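Long-range contacts in topoisomerase I-like protein (Leishmania donovani, PDB 2B9S), which probably relaxes supercoiled DNA as the large subunit of a heterodimeric type IB topoisomerase, by transient cleavage and rejoining of one strand: residues Pro160-Gly165 and Gly173-Arg178; Pro54-Val59 and Arg86-Lys91; Asn80-Trp85 and Glu100-Glu105; Val30-Glu35 and Val179-Ile184. One frame throughout, in Å; residues are numbered along the deposited sequence.

Contact 1 (Pro160-Gly165 and Gly173-Arg178); sequences PGLFRG and GKLKVR. With nucleotides of chain C.
Pro160 and Arg178 meet at one end of a short antiparallel pairing: CG of the proline ring lies over one face of the guanidinium, offset toward its rim, 3.8 Å from Arg178 NH2. The same NH2 is salt-bridged to Glu58 of helix 54-64. Four backbone hydrogen bonds join the segments: Gly161 and Lys176 exchange two as a hydrogen-bonded pair, Gly173 N donates to Phe163 O, and Phe163 N donates almost straight (172°) to Lys174 O at 2.7 Å. On one face, the methyls Leu162 CD2 and Leu175 CD1 approach loosely, at 4.4 Å; Leu162 packs on helix 75-89, Leu175 on both that helix and 54-64. Lys176 leaves the other face; its chain bends at chi2 and chi3, and NZ donates to OP1 of DA13 of chain C at 3.0 Å while also forming a salt bridge with Glu158. Phe163 CG stands anti to the backbone N (chi1 -180°); at the ring edge lies OP2 of DA14 of chain C, 3.4 Å from Phe163 CZ, and Gly165 N sits over one face, offset toward the rim. This two-stranded antiparallel ribbon, apolar toward the helices and with a lysine and a phenylalanine at the DNA backbone, is a phosphate-contacting element of the DNA-binding fragment.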
# COMPACT_ATOMS: atom_id res chain seq x y z
N PRO D 160 -0.98 18.47 -6.28
CA PRO D 160 -2.43 18.41 -6.48
C PRO D 160 -2.82 17.60 -7.73
O PRO D 160 -2.06 17.51 -8.70
CB PRO D 160 -2.86 19.87 -6.61
CG PRO D 160 -1.57 20.68 -6.79
CD PRO D 160 -0.45 19.85 -6.25
N GLY D 161 -4.02 17.03 -7.71
CA GLY D 161 -4.45 16.27 -8.87
C GLY D 161 -5.84 15.73 -8.68
O GLY D 161 -6.41 15.84 -7.60
N LEU D 162 -6.37 15.18 -9.76
CA LEU D 162 -7.65 14.47 -9.73
C LEU D 162 -7.44 13.09 -9.13
O LEU D 162 -6.62 12.30 -9.62
CB LEU D 162 -8.23 14.39 -11.16
CG LEU D 162 -8.36 15.75 -11.86
CD1 LEU D 162 -9.05 15.61 -13.27
CD2 LEU D 162 -9.08 16.75 -10.90
N PHE D 163 -8.15 12.81 -8.04
CA PHE D 163 -8.03 11.55 -7.29
C PHE D 163 -8.15 10.26 -8.12
O PHE D 163 -9.19 10.00 -8.72
CB PHE D 163 -9.06 11.51 -6.15
CG PHE D 163 -9.01 10.24 -5.32
CD1 PHE D 163 -10.11 9.38 -5.25
CD2 PHE D 163 -7.87 9.91 -4.61
CE1 PHE D 163 -10.06 8.23 -4.49
CE2 PHE D 163 -7.80 8.76 -3.84
CZ PHE D 163 -8.90 7.92 -3.77
N ARG D 164 -7.09 9.45 -8.10
CA ARG D 164 -7.06 8.21 -8.87
C ARG D 164 -7.41 6.99 -8.02
O ARG D 164 -6.55 6.21 -7.61
CB ARG D 164 -5.77 8.06 -9.68
CG ARG D 164 -5.79 9.04 -10.87
CD ARG D 164 -4.43 9.53 -11.31
NE ARG D 164 -3.90 8.72 -12.39
CZ ARG D 164 -3.67 9.13 -13.63
NH1 ARG D 164 -3.89 10.38 -14.01
NH2 ARG D 164 -3.18 8.26 -14.51
N GLY D 165 -8.71 6.85 -7.77
CA GLY D 165 -9.21 5.72 -7.02
C GLY D 165 -9.20 4.44 -7.84
O GLY D 165 -9.47 4.45 -9.04
N GLY D 173 -11.80 11.15 -9.48
CA GLY D 173 -11.97 12.43 -10.17
C GLY D 173 -12.01 13.64 -9.26
O GLY D 173 -11.79 14.75 -9.72
N LYS D 174 -12.30 13.43 -7.98
CA LYS D 174 -12.31 14.52 -7.01
C LYS D 174 -10.93 15.19 -6.88
O LYS D 174 -9.88 14.53 -6.97
CB LYS D 174 -12.79 14.01 -5.66
CG LYS D 174 -12.96 15.09 -4.58
CD LYS D 174 -13.33 14.41 -3.31
CE LYS D 174 -14.16 15.29 -2.42
NZ LYS D 174 -13.34 16.02 -1.46
N LEU D 175 -10.93 16.52 -6.69
CA LEU D 175 -9.68 17.25 -6.53
C LEU D 175 -8.98 17.00 -5.19
O LEU D 175 -9.55 17.20 -4.11
CB LEU D 175 -9.87 18.76 -6.79
CG LEU D 175 -8.67 19.73 -6.69
CD1 LEU D 175 -7.59 19.44 -7.69
CD2 LEU D 175 -9.11 21.21 -6.80
N LYS D 176 -7.73 16.55 -5.31
CA LYS D 176 -6.79 16.52 -4.21
C LYS D 176 -6.05 17.87 -4.26
O LYS D 176 -5.25 18.11 -5.16
CB LYS D 176 -5.82 15.35 -4.41
CG LYS D 176 -5.11 14.89 -3.16
CD LYS D 176 -3.65 14.50 -3.41
CE LYS D 176 -3.46 13.48 -4.48
NZ LYS D 176 -2.13 12.80 -4.41
N VAL D 177 -6.36 18.76 -3.31
CA VAL D 177 -5.82 20.12 -3.37
C VAL D 177 -4.34 20.22 -2.97
O VAL D 177 -3.77 19.30 -2.35
CB VAL D 177 -6.69 21.17 -2.62
CG1 VAL D 177 -8.16 21.09 -3.07
CG2 VAL D 177 -6.55 21.04 -1.07
N ARG D 178 -3.73 21.34 -3.37
CA ARG D 178 -2.35 21.68 -3.02
C ARG D 178 -2.17 21.78 -1.52
O ARG D 178 -2.91 22.49 -0.85
CB ARG D 178 -1.93 23.01 -3.68
CG ARG D 178 -0.41 23.27 -3.62
CD ARG D 178 0.01 24.46 -4.46
NE ARG D 178 -0.15 24.25 -5.90
CZ ARG D 178 0.78 23.77 -6.74
NH1 ARG D 178 1.99 23.42 -6.32
NH2 ARG D 178 0.48 23.64 -8.01
P DA C 13 -3.41 9.20 -3.45
OP1 DA C 13 -3.47 10.16 -4.56
OP2 DA C 13 -3.66 9.67 -2.09
O5' DA C 13 -4.43 7.99 -3.74
C5' DA C 13 -4.32 7.18 -4.92
C4' DA C 13 -4.55 5.74 -4.53
O4' DA C 13 -3.36 5.15 -3.95
C3' DA C 13 -5.65 5.51 -3.49
O3' DA C 13 -6.44 4.50 -4.04
C2' DA C 13 -4.90 5.16 -2.18
C1' DA C 13 -3.67 4.45 -2.75
N9 DA C 13 -2.48 4.54 -1.89
C8 DA C 13 -1.91 5.71 -1.46
N7 DA C 13 -0.87 5.53 -0.69
C5 DA C 13 -0.73 4.14 -0.65
C6 DA C 13 0.20 3.30 0.02
N6 DA C 13 1.23 3.78 0.73
N1 DA C 13 0.06 1.97 -0.09
C2 DA C 13 -0.96 1.48 -0.85
N3 DA C 13 -1.90 2.17 -1.51
C4 DA C 13 -1.73 3.51 -1.37
P DA C 14 -7.70 3.88 -3.26
OP1 DA C 14 -8.62 3.36 -4.29
OP2 DA C 14 -8.20 4.87 -2.32
O5' DA C 14 -7.00 2.69 -2.47
C5' DA C 14 -6.79 1.40 -3.06
C4' DA C 14 -6.45 0.44 -1.93
O4' DA C 14 -5.26 0.90 -1.21
C3' DA C 14 -7.52 0.37 -0.86
O3' DA C 14 -7.63 -0.98 -0.45
C2' DA C 14 -6.97 1.27 0.27
C1' DA C 14 -5.48 0.95 0.20
N9 DA C 14 -4.57 1.91 0.87
C8 DA C 14 -4.62 3.29 0.88
N7 DA C 14 -3.64 3.88 1.56
C5 DA C 14 -2.90 2.80 2.05
C6 DA C 14 -1.73 2.70 2.84
N6 DA C 14 -1.04 3.73 3.35
N1 DA C 14 -1.26 1.47 3.14
C2 DA C 14 -1.89 0.39 2.65
N3 DA C 14 -3.00 0.37 1.89
C4 DA C 14 -3.45 1.60 1.62

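Contact 2 (Pro54-Val59 and Arg86-Lys91); sequences PEEEEV and REILDK
With CG1 beside its backbone N (chi1 -62°), Ile88 holds CG2 anti to that nitrogen, where the methyl meets the side chains of Glu55 and Glu56. The contact is helix-helix packing within the DNA-binding fragment, between the N-terminal part of helix 54-64 and the C-terminal end of helix 75-89 with the residues just after it. Glu55 has CG anti to its own N (chi1 -174°) and an extended chain beyond, which crosses Ile88 obliquely and brings CD to 3.6 Å from Ile88 CG2. The other branch of the isoleucine points elsewhere: its CD1 packs on Val59 CG2, also at 3.6 Å, and Leu175 of strand 175-176 covers both residues. Glu56 slides past Ile88 in the opposite direction, its CG 3.7 Å from Ile88 CG2, and passes Leu89 at a slant, with Glu56 CD 3.6 Å from Leu89 CD2. CG methylenes and carboxylate carbons of the two glutamates thus pack on the methyls, while carboxylate oxygens take polar partners. Glu56 OE2 is salt-bridged to Arg92, which would help balance its charge near the helix end. A water gives one hydrogen to Glu56 OE2 (2.8 Å) and the other to Ile88 O (2.7 Å), linking the helices. The bent chain of Lys91 crosses Glu55 at about a right angle, and Lys91 NZ donates to the syn lone pair of Glu55 OE1 at 3.1 Å, as part of a salt bridge.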
# COMPACT_ATOMS: atom_id res chain seq x y z
N PRO D 54 -5.94 31.47 -12.97
CA PRO D 54 -4.92 30.41 -12.79
C PRO D 54 -5.41 29.17 -12.00
O PRO D 54 -5.04 28.05 -12.31
CB PRO D 54 -3.80 31.14 -12.03
CG PRO D 54 -3.89 32.60 -12.57
CD PRO D 54 -5.39 32.83 -12.73
N GLU D 55 -6.24 29.40 -10.99
CA GLU D 55 -6.77 28.36 -10.14
C GLU D 55 -7.78 27.48 -10.87
O GLU D 55 -7.77 26.26 -10.70
CB GLU D 55 -7.39 29.00 -8.89
CG GLU D 55 -7.88 28.01 -7.83
CD GLU D 55 -8.78 28.65 -6.77
OE1 GLU D 55 -9.23 29.82 -6.96
OE2 GLU D 55 -9.05 27.97 -5.76
N GLU D 56 -8.66 28.10 -11.66
CA GLU D 56 -9.62 27.39 -12.52
C GLU D 56 -8.89 26.67 -13.63
O GLU D 56 -9.24 25.55 -13.98
CB GLU D 56 -10.63 28.37 -13.15
CG GLU D 56 -11.53 29.07 -12.15
CD GLU D 56 -12.19 30.32 -12.71
OE1 GLU D 56 -11.85 30.75 -13.82
OE2 GLU D 56 -13.06 30.89 -12.04
N GLU D 57 -7.88 27.33 -14.19
CA GLU D 57 -7.14 26.84 -15.32
C GLU D 57 -6.32 25.61 -14.97
O GLU D 57 -6.16 24.69 -15.79
CB GLU D 57 -6.22 27.94 -15.87
CG GLU D 57 -5.37 27.45 -17.01
CD GLU D 57 -4.20 28.35 -17.34
OE1 GLU D 57 -4.40 29.43 -17.94
OE2 GLU D 57 -3.06 27.95 -17.02
N GLU D 58 -5.75 25.62 -13.77
CA GLU D 58 -4.94 24.51 -13.30
C GLU D 58 -5.77 23.24 -13.22
O GLU D 58 -5.33 22.17 -13.65
CB GLU D 58 -4.32 24.84 -11.94
CG GLU D 58 -3.53 23.70 -11.32
CD GLU D 58 -2.99 24.01 -9.94
OE1 GLU D 58 -3.59 24.86 -9.22
OE2 GLU D 58 -1.99 23.37 -9.57
N VAL D 59 -6.98 23.36 -12.65
CA VAL D 59 -7.89 22.23 -12.47
C VAL D 59 -8.50 21.74 -13.80
O VAL D 59 -8.59 20.52 -14.03
CB VAL D 59 -8.94 22.52 -11.37
CG1 VAL D 59 -9.94 21.36 -11.20
CG2 VAL D 59 -8.22 22.77 -10.04
N ARG D 86 -16.33 23.24 -10.53
CA ARG D 86 -17.43 24.17 -10.23
C ARG D 86 -17.37 24.86 -8.87
O ARG D 86 -17.82 26.00 -8.74
CB ARG D 86 -18.78 23.46 -10.35
CG ARG D 86 -19.26 23.19 -11.77
CD ARG D 86 -19.67 24.46 -12.53
NE ARG D 86 -20.74 25.20 -11.87
CZ ARG D 86 -22.05 24.98 -12.02
NH1 ARG D 86 -22.51 24.01 -12.80
NH2 ARG D 86 -22.91 25.73 -11.36
N GLU D 87 -16.87 24.17 -7.83
CA GLU D 87 -16.66 24.81 -6.52
C GLU D 87 -15.71 26.00 -6.63
O GLU D 87 -15.85 26.99 -5.89
CB GLU D 87 -16.01 23.84 -5.54
CG GLU D 87 -16.90 22.85 -4.85
CD GLU D 87 -16.12 22.02 -3.83
OE1 GLU D 87 -16.26 20.77 -3.85
OE2 GLU D 87 -15.35 22.63 -3.05
N ILE D 88 -14.72 25.88 -7.51
CA ILE D 88 -13.76 26.94 -7.76
C ILE D 88 -14.40 28.01 -8.64
O ILE D 88 -14.36 29.21 -8.30
CB ILE D 88 -12.45 26.38 -8.39
CG1 ILE D 88 -11.77 25.40 -7.41
CG2 ILE D 88 -11.48 27.53 -8.80
CD1 ILE D 88 -10.75 24.45 -8.05
N LEU D 89 -15.01 27.57 -9.75
CA LEU D 89 -15.63 28.45 -10.73
C LEU D 89 -16.77 29.29 -10.14
O LEU D 89 -17.00 30.43 -10.55
CB LEU D 89 -16.17 27.62 -11.91
CG LEU D 89 -15.29 26.98 -12.99
CD1 LEU D 89 -16.11 25.97 -13.80
CD2 LEU D 89 -14.69 28.03 -13.94
N ASP D 90 -17.51 28.68 -9.20
CA ASP D 90 -18.71 29.29 -8.61
C ASP D 90 -18.40 30.43 -7.65
O ASP D 90 -19.31 31.04 -7.11
CB ASP D 90 -19.59 28.26 -7.90
CG ASP D 90 -20.37 27.36 -8.86
OD1 ASP D 90 -20.27 27.56 -10.10
OD2 ASP D 90 -21.08 26.46 -8.38
N LYS D 91 -17.11 30.71 -7.44
CA LYS D 91 -16.73 31.89 -6.65
C LYS D 91 -16.92 33.19 -7.43
O LYS D 91 -17.00 34.26 -6.84
CB LYS D 91 -15.30 31.75 -6.14
CG LYS D 91 -15.15 30.64 -5.11
CD LYS D 91 -13.80 30.69 -4.43
CE LYS D 91 -12.72 30.09 -5.29
NZ LYS D 91 -11.52 30.94 -5.26
O HOH W 1 -12.96 31.30 -9.32

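Contact 3 (Asn80-Trp85 and Glu100-Glu105); sequences NFFESW and ELCDFE
Helix 75-89 and segment 100-105 keep their backbones well apart, the nearest CA atoms being those of Phe82 and Glu100 at 10.3 Å, and side chains alone span the distance, without any hydrogen bond between the segments. Trp85 meets two residues of the other segment. Its CG stands anti to the backbone N (chi1 -169°). Through its CZ3 corner the six-membered ring touches both Cys102 and Phe104. The sulfur approaches in the plane of the indole, at its edge: Cys102 SG is 3.8 Å from Trp85 CZ3, a cysteine sulfur-aromatic contact. Phe104 comes tip to tip with the tryptophan, its CZ 4.1 Å from Trp85 CZ3. The two planes are inclined at 47°, an oblique pairing with 5.8 Å between the Phe104 centroid and that of the six-membered ring. Phe81, one turn earlier on the helix, also points its tip at Phe104, with Phe81 CE2 4.2 Å from Phe104 CZ, and lays its own CZ over one face of the indole. Phe82 touches the group more loosely, its CE1 4.4 Å from Cys102 SG. The indole nitrogen is satisfied by the backbone oxygen of Glu56, while Phe63 stacks on Phe81 and meets Phe104 edge-to-face. Beside the cluster, Asp103 OD1 accepts from Glu105 N in an Asx turn at the start of helix 105-119. The aromatic cluster forms part of the hydrophobic core that joins helices 54-64 and 75-89 to the three-stranded antiparallel sheet of the DNA-binding fragment.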
# COMPACT_ATOMS: atom_id res chain seq x y z
N ASN D 80 -17.20 13.81 -10.58
CA ASN D 80 -16.47 14.31 -9.42
C ASN D 80 -15.53 15.45 -9.76
O ASN D 80 -15.42 16.41 -9.01
CB ASN D 80 -15.73 13.18 -8.73
CG ASN D 80 -16.64 12.31 -7.91
OD1 ASN D 80 -17.60 12.79 -7.31
ND2 ASN D 80 -16.35 11.00 -7.89
N PHE D 81 -14.85 15.34 -10.89
CA PHE D 81 -14.06 16.44 -11.44
C PHE D 81 -14.88 17.73 -11.61
O PHE D 81 -14.46 18.80 -11.16
CB PHE D 81 -13.39 16.07 -12.78
CG PHE D 81 -13.09 17.29 -13.64
CD1 PHE D 81 -12.00 18.14 -13.33
CD2 PHE D 81 -13.94 17.64 -14.71
CE1 PHE D 81 -11.75 19.30 -14.09
CE2 PHE D 81 -13.71 18.77 -15.45
CZ PHE D 81 -12.60 19.61 -15.15
N PHE D 82 -16.05 17.61 -12.25
CA PHE D 82 -16.89 18.76 -12.59
C PHE D 82 -17.41 19.46 -11.33
O PHE D 82 -17.47 20.69 -11.29
CB PHE D 82 -18.05 18.34 -13.54
CG PHE D 82 -18.80 19.51 -14.18
CD1 PHE D 82 -18.16 20.34 -15.11
CD2 PHE D 82 -20.12 19.78 -13.84
CE1 PHE D 82 -18.83 21.42 -15.69
CE2 PHE D 82 -20.80 20.87 -14.40
CZ PHE D 82 -20.16 21.69 -15.33
N GLU D 83 -17.76 18.68 -10.31
CA GLU D 83 -18.18 19.22 -9.03
C GLU D 83 -17.03 19.97 -8.36
O GLU D 83 -17.21 21.08 -7.90
CB GLU D 83 -18.76 18.11 -8.10
N SER D 84 -15.85 19.36 -8.33
CA SER D 84 -14.66 20.02 -7.80
C SER D 84 -14.34 21.32 -8.53
O SER D 84 -14.08 22.34 -7.90
CB SER D 84 -13.45 19.08 -7.84
OG SER D 84 -13.53 18.08 -6.84
N TRP D 85 -14.39 21.27 -9.86
CA TRP D 85 -14.06 22.40 -10.72
C TRP D 85 -15.04 23.56 -10.54
O TRP D 85 -14.62 24.72 -10.43
CB TRP D 85 -13.99 21.95 -12.18
CG TRP D 85 -13.40 22.96 -13.11
CD1 TRP D 85 -12.35 23.80 -12.86
CD2 TRP D 85 -13.82 23.21 -14.46
NE1 TRP D 85 -12.10 24.58 -13.97
CE2 TRP D 85 -12.98 24.24 -14.96
CE3 TRP D 85 -14.84 22.69 -15.28
CZ2 TRP D 85 -13.11 24.73 -16.27
CZ3 TRP D 85 -14.97 23.20 -16.58
CH2 TRP D 85 -14.11 24.20 -17.06
N GLU D 100 -20.53 18.48 -20.77
CA GLU D 100 -20.71 18.06 -22.16
C GLU D 100 -20.43 19.21 -23.14
O GLU D 100 -19.95 19.00 -24.25
CB GLU D 100 -22.16 17.49 -22.37
N LEU D 101 -20.72 20.44 -22.69
CA LEU D 101 -20.55 21.64 -23.51
C LEU D 101 -19.17 22.30 -23.39
O LEU D 101 -18.93 23.33 -24.02
CB LEU D 101 -21.66 22.66 -23.19
CG LEU D 101 -23.09 22.22 -23.50
CD1 LEU D 101 -24.03 23.37 -23.22
CD2 LEU D 101 -23.21 21.77 -24.95
N CYS D 102 -18.28 21.72 -22.58
CA CYS D 102 -16.92 22.22 -22.41
C CYS D 102 -16.00 21.59 -23.43
O CYS D 102 -15.96 20.38 -23.53
CB CYS D 102 -16.36 21.88 -21.03
SG CYS D 102 -17.21 22.58 -19.64
N ASP D 103 -15.24 22.40 -24.16
CA ASP D 103 -14.28 21.89 -25.12
C ASP D 103 -12.87 22.23 -24.66
O ASP D 103 -12.46 23.39 -24.68
CB ASP D 103 -14.57 22.49 -26.49
CG ASP D 103 -13.77 21.86 -27.62
OD1 ASP D 103 -12.76 21.16 -27.38
OD2 ASP D 103 -14.15 22.10 -28.77
N PHE D 104 -12.13 21.21 -24.25
CA PHE D 104 -10.80 21.35 -23.67
C PHE D 104 -9.69 21.22 -24.67
O PHE D 104 -8.52 21.18 -24.29
CB PHE D 104 -10.59 20.28 -22.60
CG PHE D 104 -11.52 20.40 -21.43
CD1 PHE D 104 -11.20 21.22 -20.35
CD2 PHE D 104 -12.70 19.64 -21.39
CE1 PHE D 104 -12.04 21.33 -19.26
CE2 PHE D 104 -13.57 19.73 -20.28
CZ PHE D 104 -13.24 20.58 -19.21
N GLU D 105 -10.04 21.18 -25.95
CA GLU D 105 -9.08 20.86 -27.01
C GLU D 105 -7.85 21.81 -27.12
O GLU D 105 -6.72 21.33 -27.30
CB GLU D 105 -9.81 20.70 -28.36
CG GLU D 105 -9.02 19.96 -29.44
CD GLU D 105 -8.54 18.54 -29.02
OE1 GLU D 105 -9.04 17.93 -28.04
OE2 GLU D 105 -7.64 18.02 -29.71

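Contact 4 (Val30-Glu35 and Val179-Ile184); sequences VLFPPE and VQPEDI
Two loops of the DNA-binding fragment come together here, one leading from strand 25-26 toward strand 43-45 and the other joining strands 175-176 and 185-187, with Phe32 of the first reaching into Pro181 and Ile184 of the second. The phenylalanine has CG anti to its carbonyl carbon (chi1 -71°), and the far end of its ring makes the main contact. Ile184 meets it tip to tip: methyl CD1 lies 3.6 Å from Phe32 CE1 and almost as near to CZ, approaching the ring obliquely. Pro181 runs aslant to the aromatic side chain, and its CG is 3.7 Å from Phe32 CZ. At the ring edge, close to the plane, stands the backbone oxygen Val179 O, 3.9 Å from Phe32 CE1. A turn of 3-10 helix, 181-183, brings Pro181 and Ile184 near the same ring. Asp183 N hydrogen-bonds to Gln180 O, and Ile184 N to Pro181 O. Gln180 N in turn donates to Asp183 OD2 at 2.7 Å, on the anti side of the carboxylate and 26° out of its plane, tying the two ends of the turn together. Val30 adds a looser apolar touch: its CG2, set between the backbone N and the carbonyl carbon, points tip to tip at Ile184 CD1 from 4.1 Å. Ala216 of strand 216-219 packs against both Val30 and Ile184, and Trp218 of that strand against Val179 and Ile184.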
# COMPACT_ATOMS: atom_id res chain seq x y z
N VAL D 30 10.32 19.22 4.13
CA VAL D 30 9.73 18.66 2.91
C VAL D 30 9.99 19.50 1.67
O VAL D 30 10.14 20.71 1.76
CB VAL D 30 8.20 18.45 3.10
CG1 VAL D 30 7.94 17.37 4.17
CG2 VAL D 30 7.50 19.77 3.45
N LEU D 31 10.03 18.84 0.51
CA LEU D 31 10.15 19.54 -0.77
C LEU D 31 8.77 19.74 -1.39
O LEU D 31 8.08 18.78 -1.76
CB LEU D 31 11.13 18.80 -1.72
CG LEU D 31 11.47 19.40 -3.11
CD1 LEU D 31 11.92 20.86 -3.05
CD2 LEU D 31 12.50 18.57 -3.87
N PHE D 32 8.35 21.00 -1.48
CA PHE D 32 7.08 21.41 -2.06
C PHE D 32 7.20 21.48 -3.58
O PHE D 32 8.18 22.03 -4.08
CB PHE D 32 6.70 22.82 -1.58
CG PHE D 32 6.31 22.89 -0.13
CD1 PHE D 32 5.00 22.60 0.26
CD2 PHE D 32 7.23 23.27 0.84
CE1 PHE D 32 4.62 22.67 1.60
CE2 PHE D 32 6.86 23.34 2.19
CZ PHE D 32 5.55 23.04 2.56
N PRO D 33 6.22 20.91 -4.33
CA PRO D 33 6.27 21.04 -5.79
C PRO D 33 6.24 22.52 -6.23
O PRO D 33 5.80 23.37 -5.45
CB PRO D 33 4.99 20.30 -6.26
CG PRO D 33 4.14 20.19 -5.06
CD PRO D 33 5.05 20.13 -3.89
N PRO D 34 6.69 22.82 -7.47
CA PRO D 34 6.67 24.23 -7.94
C PRO D 34 5.28 24.84 -7.97
O PRO D 34 4.29 24.15 -8.21
CB PRO D 34 7.22 24.13 -9.37
CG PRO D 34 7.93 22.81 -9.45
CD PRO D 34 7.22 21.90 -8.49
N GLU D 35 5.19 26.13 -7.69
CA GLU D 35 3.94 26.88 -7.83
C GLU D 35 3.36 26.74 -9.26
O GLU D 35 4.11 26.60 -10.22
CB GLU D 35 4.20 28.37 -7.47
N VAL D 179 -1.19 21.04 -1.01
CA VAL D 179 -0.77 21.10 0.39
C VAL D 179 0.05 22.38 0.66
O VAL D 179 1.08 22.63 0.02
CB VAL D 179 0.03 19.84 0.77
CG1 VAL D 179 0.34 19.81 2.28
CG2 VAL D 179 -0.71 18.58 0.34
N GLN D 180 -0.41 23.18 1.62
CA GLN D 180 0.33 24.37 2.09
C GLN D 180 1.18 24.06 3.34
O GLN D 180 0.91 23.08 4.05
CB GLN D 180 -0.63 25.54 2.37
CG GLN D 180 -1.38 26.11 1.12
CD GLN D 180 -0.47 26.66 -0.01
OE1 GLN D 180 -0.89 26.72 -1.17
NE2 GLN D 180 0.75 27.05 0.33
N PRO D 181 2.22 24.87 3.61
CA PRO D 181 2.93 24.72 4.89
C PRO D 181 1.99 24.68 6.12
O PRO D 181 2.26 23.94 7.06
CB PRO D 181 3.83 25.95 4.93
CG PRO D 181 4.05 26.31 3.50
CD PRO D 181 2.82 25.93 2.77
N GLU D 182 0.89 25.44 6.07
CA GLU D 182 -0.09 25.49 7.15
C GLU D 182 -0.83 24.18 7.38
O GLU D 182 -1.52 24.01 8.39
CB GLU D 182 -1.10 26.63 6.91
CG GLU D 182 -0.56 28.06 7.18
CD GLU D 182 0.45 28.59 6.13
OE1 GLU D 182 0.51 28.11 4.98
OE2 GLU D 182 1.19 29.53 6.45
N ASP D 183 -0.72 23.26 6.42
CA ASP D 183 -1.36 21.95 6.50
C ASP D 183 -0.46 20.91 7.17
O ASP D 183 -0.94 19.88 7.66
CB ASP D 183 -1.74 21.48 5.08
CG ASP D 183 -2.74 22.41 4.39
OD1 ASP D 183 -3.68 22.86 5.06
OD2 ASP D 183 -2.59 22.69 3.18
N ILE D 184 0.85 21.20 7.19
CA ILE D 184 1.90 20.24 7.57
C ILE D 184 2.38 20.40 9.01
O ILE D 184 2.76 21.49 9.45
CB ILE D 184 3.08 20.29 6.58
CG1 ILE D 184 2.59 19.90 5.18
CG2 ILE D 184 4.24 19.36 7.01
CD1 ILE D 184 3.48 20.36 4.05

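Overall arrangement
From the N terminus, the chain first passes through 30-35, whose partner 179-184 comes 144 residues later; contact 4 thus closes a long loop within which the other three are nested. Inside it, helix 54-64 opens contact 2, which 86-91 closes; helix 75-89 serves both contacts 2 and 3, whose segments alternate and so cross, before 100-105 closes contact 3. Contact 1 follows in series, a short ribbon opened by 160-165 and closed by 173-178. It touches all the others: besides its packing on contact 2, Leu175 N probably bonds to Ser84 OG of contact 3, and Arg178 NH1 makes a weak hydrogen bond to Pro34 O of contact 4. The helices, the aromatic core and the DNA-facing ribbon are thereby joined within one DNA-binding fragment.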